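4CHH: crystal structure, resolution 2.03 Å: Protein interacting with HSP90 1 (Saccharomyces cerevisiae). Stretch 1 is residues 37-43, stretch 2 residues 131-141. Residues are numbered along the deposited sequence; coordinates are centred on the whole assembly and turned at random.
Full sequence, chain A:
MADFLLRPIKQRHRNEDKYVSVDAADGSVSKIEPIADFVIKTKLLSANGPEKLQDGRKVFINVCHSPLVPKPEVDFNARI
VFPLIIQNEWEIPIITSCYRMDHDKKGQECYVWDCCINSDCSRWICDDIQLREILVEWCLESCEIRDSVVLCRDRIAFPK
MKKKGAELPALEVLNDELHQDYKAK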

# COMPACT_ATOMS: atom_id res chain seq x y z
N ASP A 37 -1.56 -1.36 10.20
CA ASP A 37 -1.89 0.02 10.52
C ASP A 37 -3.37 0.24 10.21
O ASP A 37 -4.20 0.20 11.14
CB ASP A 37 -0.95 1.00 9.76
CG ASP A 37 -1.14 2.49 10.06
OD1 ASP A 37 -2.02 2.83 10.89
OD2 ASP A 37 -0.44 3.30 9.43
N PHE A 38 -3.72 0.41 8.93
CA PHE A 38 -5.13 0.59 8.57
C PHE A 38 -5.45 -0.07 7.21
O PHE A 38 -4.56 -0.62 6.57
CB PHE A 38 -5.54 2.10 8.62
CG PHE A 38 -4.93 2.95 7.54
CD1 PHE A 38 -3.66 3.50 7.69
CD2 PHE A 38 -5.64 3.24 6.37
CE1 PHE A 38 -3.11 4.31 6.70
CE2 PHE A 38 -5.09 4.06 5.39
CZ PHE A 38 -3.82 4.58 5.55
N VAL A 39 -6.74 -0.09 6.83
CA VAL A 39 -7.26 -0.76 5.62
C VAL A 39 -7.96 0.21 4.68
O VAL A 39 -8.72 1.08 5.11
CB VAL A 39 -8.27 -1.89 6.01
CG1 VAL A 39 -8.88 -2.58 4.78
CG2 VAL A 39 -7.62 -2.94 6.90
N ILE A 40 -7.76 -0.01 3.38
CA ILE A 40 -8.48 0.69 2.31
C ILE A 40 -9.38 -0.36 1.68
O ILE A 40 -8.89 -1.40 1.26
CB ILE A 40 -7.57 1.37 1.24
CG1 ILE A 40 -6.42 2.22 1.84
CG2 ILE A 40 -8.40 2.16 0.21
CD1 ILE A 40 -5.20 2.43 0.86
N LYS A 41 -10.67 -0.09 1.62
CA LYS A 41 -11.61 -0.99 0.96
C LYS A 41 -12.01 -0.35 -0.35
O LYS A 41 -12.29 0.84 -0.38
CB LYS A 41 -12.82 -1.27 1.86
CG LYS A 41 -13.82 -2.25 1.30
CD LYS A 41 -14.92 -2.47 2.31
CE LYS A 41 -16.26 -2.69 1.66
NZ LYS A 41 -17.35 -2.72 2.67
N THR A 42 -11.96 -1.10 -1.44
CA THR A 42 -12.35 -0.57 -2.74
C THR A 42 -13.00 -1.70 -3.52
O THR A 42 -13.41 -2.71 -2.94
CB THR A 42 -11.14 0.16 -3.46
OG1 THR A 42 -11.54 0.64 -4.74
CG2 THR A 42 -9.95 -0.72 -3.64
N LYS A 43 -13.13 -1.49 -4.83
CA LYS A 43 -13.78 -2.38 -5.78
C LYS A 43 -12.89 -2.59 -7.02
O LYS A 43 -12.32 -1.64 -7.55
CB LYS A 43 -15.12 -1.71 -6.18
CG LYS A 43 -16.09 -2.65 -6.88
CD LYS A 43 -17.43 -1.96 -7.15
CE LYS A 43 -18.32 -2.83 -8.00
NZ LYS A 43 -18.85 -4.00 -7.25
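Stretch 2 131-141: LREILVEWCLE

Residues 131-141 form a continuous α-helix that packs across the β-strand of residues 37-43, both elements extending beyond these limits. The helical backbone stays close to phi -60° and psi -45° throughout and is held by a regular series of i to i+4 hydrogen bonds, from Leu135 N to Leu131 O (2.8 Å) through to Glu141 N to Glu137 O (2.9 Å). The N-to-C directions of helix and strand differ by 61° (signed crossing angle -61°), and the axes approach to 10.4 Å. The backbones come nearest at Ile40 and Val136, whose CA atoms are 7.5 Å apart. No direct hydrogen bond joins the two segments; the 347 Å² buried between them, counting both sides, is covered chiefly by Phe38, Ile40 and Arg132.

Phe38 contributes most. Its CA-to-CB bond points toward the helix, and with chi1 in the p well the ring reaches Arg132, Leu135 and Val136. The Arg132 side chain starts sideways, but its chi1 to chi3 angles are all t, and this extended chain carries the guanidinium over one face of the ring. The two groups stack with centres 3.9 Å apart and planes inclined by 26°. Arg132 CZ lies 3.9 Å from the ring centroid and 15° off its normal, a cation-pi arrangement in which Arg132 NH2 approaches Phe38 CD1 to 3.3 Å. Val136 CG2 lies at the ring edge, 4.1 Å from Phe38 CE2. Leu135 CD1 approaches obliquely, 4.4 Å from Phe38 CZ. Stacking leaves the guanidinium nitrogens free to bond in its own plane: Arg132 NH2 donates to a water at 3.1 Å, and that water donates to Asp37 OD1 at 2.7 Å, bridging the two segments.

Ile40, two residues along the strand, also points toward the helix and is the centre of the apolar contact. Its CD1 atom lies 4.0 Å from Val136 CG1 and 3.8 Å from Cys139 CB, so that one methyl group touches residues on successive turns. Val136 thus meets both an aromatic and an aliphatic neighbour; its CG2 atom, 4.1 Å from Phe38 CE2, is also 4.1 Å from Ile40 CD1. Farther along, Leu140 CD2 is 4.4 Å from Ile40 CG2 and 3.8 Å from Thr42 CG2, which extends the contact to the next inward-facing strand position. The alternation of the extended chain explains the pattern: Phe38, Ile40 and Thr42 face the helix, whereas the intervening Val39 and Lys41 make no contact with it.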

# COMPACT_ATOMS: atom_id res chain seq x y z
N LEU A 131 -1.82 14.65 3.30
CA LEU A 131 -0.77 13.66 2.99
C LEU A 131 -1.38 12.23 3.03
O LEU A 131 -1.14 11.42 2.14
CB LEU A 131 0.42 13.78 3.96
CG LEU A 131 1.65 12.85 3.64
CD1 LEU A 131 2.31 13.20 2.32
CD2 LEU A 131 2.69 12.89 4.74
N ARG A 132 -2.23 11.95 4.03
CA ARG A 132 -2.90 10.64 4.13
C ARG A 132 -3.72 10.33 2.83
O ARG A 132 -3.64 9.22 2.29
CB ARG A 132 -3.83 10.63 5.36
CG ARG A 132 -4.35 9.23 5.73
CD ARG A 132 -5.05 9.28 7.07
NE ARG A 132 -5.54 7.98 7.52
CZ ARG A 132 -4.93 7.19 8.40
NH1 ARG A 132 -3.75 7.52 8.90
NH2 ARG A 132 -5.49 6.05 8.78
N GLU A 133 -4.50 11.32 2.33
CA GLU A 133 -5.28 11.13 1.10
C GLU A 133 -4.39 10.79 -0.09
O GLU A 133 -4.74 9.94 -0.90
CB GLU A 133 -6.06 12.41 0.75
CG GLU A 133 -7.36 12.58 1.52
CD GLU A 133 -7.79 14.03 1.71
OE1 GLU A 133 -7.32 14.90 0.94
OE2 GLU A 133 -8.59 14.28 2.64
N ILE A 134 -3.28 11.53 -0.25
CA ILE A 134 -2.31 11.29 -1.33
C ILE A 134 -1.67 9.89 -1.15
O ILE A 134 -1.48 9.16 -2.13
CB ILE A 134 -1.27 12.44 -1.31
CG1 ILE A 134 -1.90 13.77 -1.82
CG2 ILE A 134 -0.01 12.09 -2.09
CD1 ILE A 134 -1.02 15.04 -1.56
N LEU A 135 -1.36 9.50 0.11
CA LEU A 135 -0.75 8.20 0.35
C LEU A 135 -1.74 7.07 -0.06
O LEU A 135 -1.33 6.08 -0.67
CB LEU A 135 -0.30 8.08 1.84
CG LEU A 135 0.40 6.77 2.36
CD1 LEU A 135 -0.62 5.71 2.74
CD2 LEU A 135 1.48 6.22 1.39
N VAL A 136 -3.04 7.24 0.27
CA VAL A 136 -4.08 6.26 -0.10
C VAL A 136 -4.12 6.08 -1.63
O VAL A 136 -4.21 4.95 -2.11
CB VAL A 136 -5.44 6.67 0.51
CG1 VAL A 136 -6.62 6.00 -0.22
CG2 VAL A 136 -5.47 6.36 2.00
N GLU A 137 -4.09 7.22 -2.40
CA GLU A 137 -4.06 7.22 -3.85
C GLU A 137 -2.82 6.47 -4.38
O GLU A 137 -2.96 5.66 -5.30
CB GLU A 137 -4.09 8.69 -4.38
CG GLU A 137 -4.00 8.80 -5.90
CD GLU A 137 -5.06 8.07 -6.71
OE1 GLU A 137 -6.20 7.92 -6.22
OE2 GLU A 137 -4.74 7.59 -7.81
N TRP A 138 -1.62 6.71 -3.78
CA TRP A 138 -0.36 6.03 -4.14
C TRP A 138 -0.45 4.52 -3.92
O TRP A 138 0.09 3.76 -4.74
CB TRP A 138 0.81 6.57 -3.34
CG TRP A 138 1.30 7.91 -3.82
CD1 TRP A 138 1.17 8.44 -5.07
CD2 TRP A 138 2.00 8.88 -3.03
NE1 TRP A 138 1.73 9.70 -5.11
CE2 TRP A 138 2.29 9.98 -3.89
CE3 TRP A 138 2.48 8.91 -1.71
CZ2 TRP A 138 3.03 11.09 -3.46
CZ3 TRP A 138 3.15 10.05 -1.27
CH2 TRP A 138 3.41 11.12 -2.13
N CYS A 139 -1.12 4.09 -2.83
CA CYS A 139 -1.34 2.67 -2.52
C CYS A 139 -2.24 2.04 -3.58
O CYS A 139 -1.93 0.96 -4.06
CB CYS A 139 -1.92 2.49 -1.12
SG CYS A 139 -0.74 2.85 0.20
N LEU A 140 -3.33 2.74 -3.98
CA LEU A 140 -4.21 2.25 -5.03
C LEU A 140 -3.45 2.12 -6.35
O LEU A 140 -3.56 1.10 -7.01
CB LEU A 140 -5.43 3.18 -5.21
CG LEU A 140 -6.43 3.20 -4.06
CD1 LEU A 140 -7.22 4.50 -4.05
CD2 LEU A 140 -7.34 1.99 -4.09
N GLU A 141 -2.68 3.16 -6.73
CA GLU A 141 -1.87 3.12 -7.96
C GLU A 141 -0.85 2.00 -7.91
O GLU A 141 -0.60 1.37 -8.94
CB GLU A 141 -1.15 4.46 -8.19
CG GLU A 141 -2.11 5.59 -8.51
CD GLU A 141 -1.51 6.99 -8.65
OE1 GLU A 141 -0.45 7.27 -8.04
OE2 GLU A 141 -2.15 7.83 -9.31
O HOH W 1 -3.75 4.92 11.03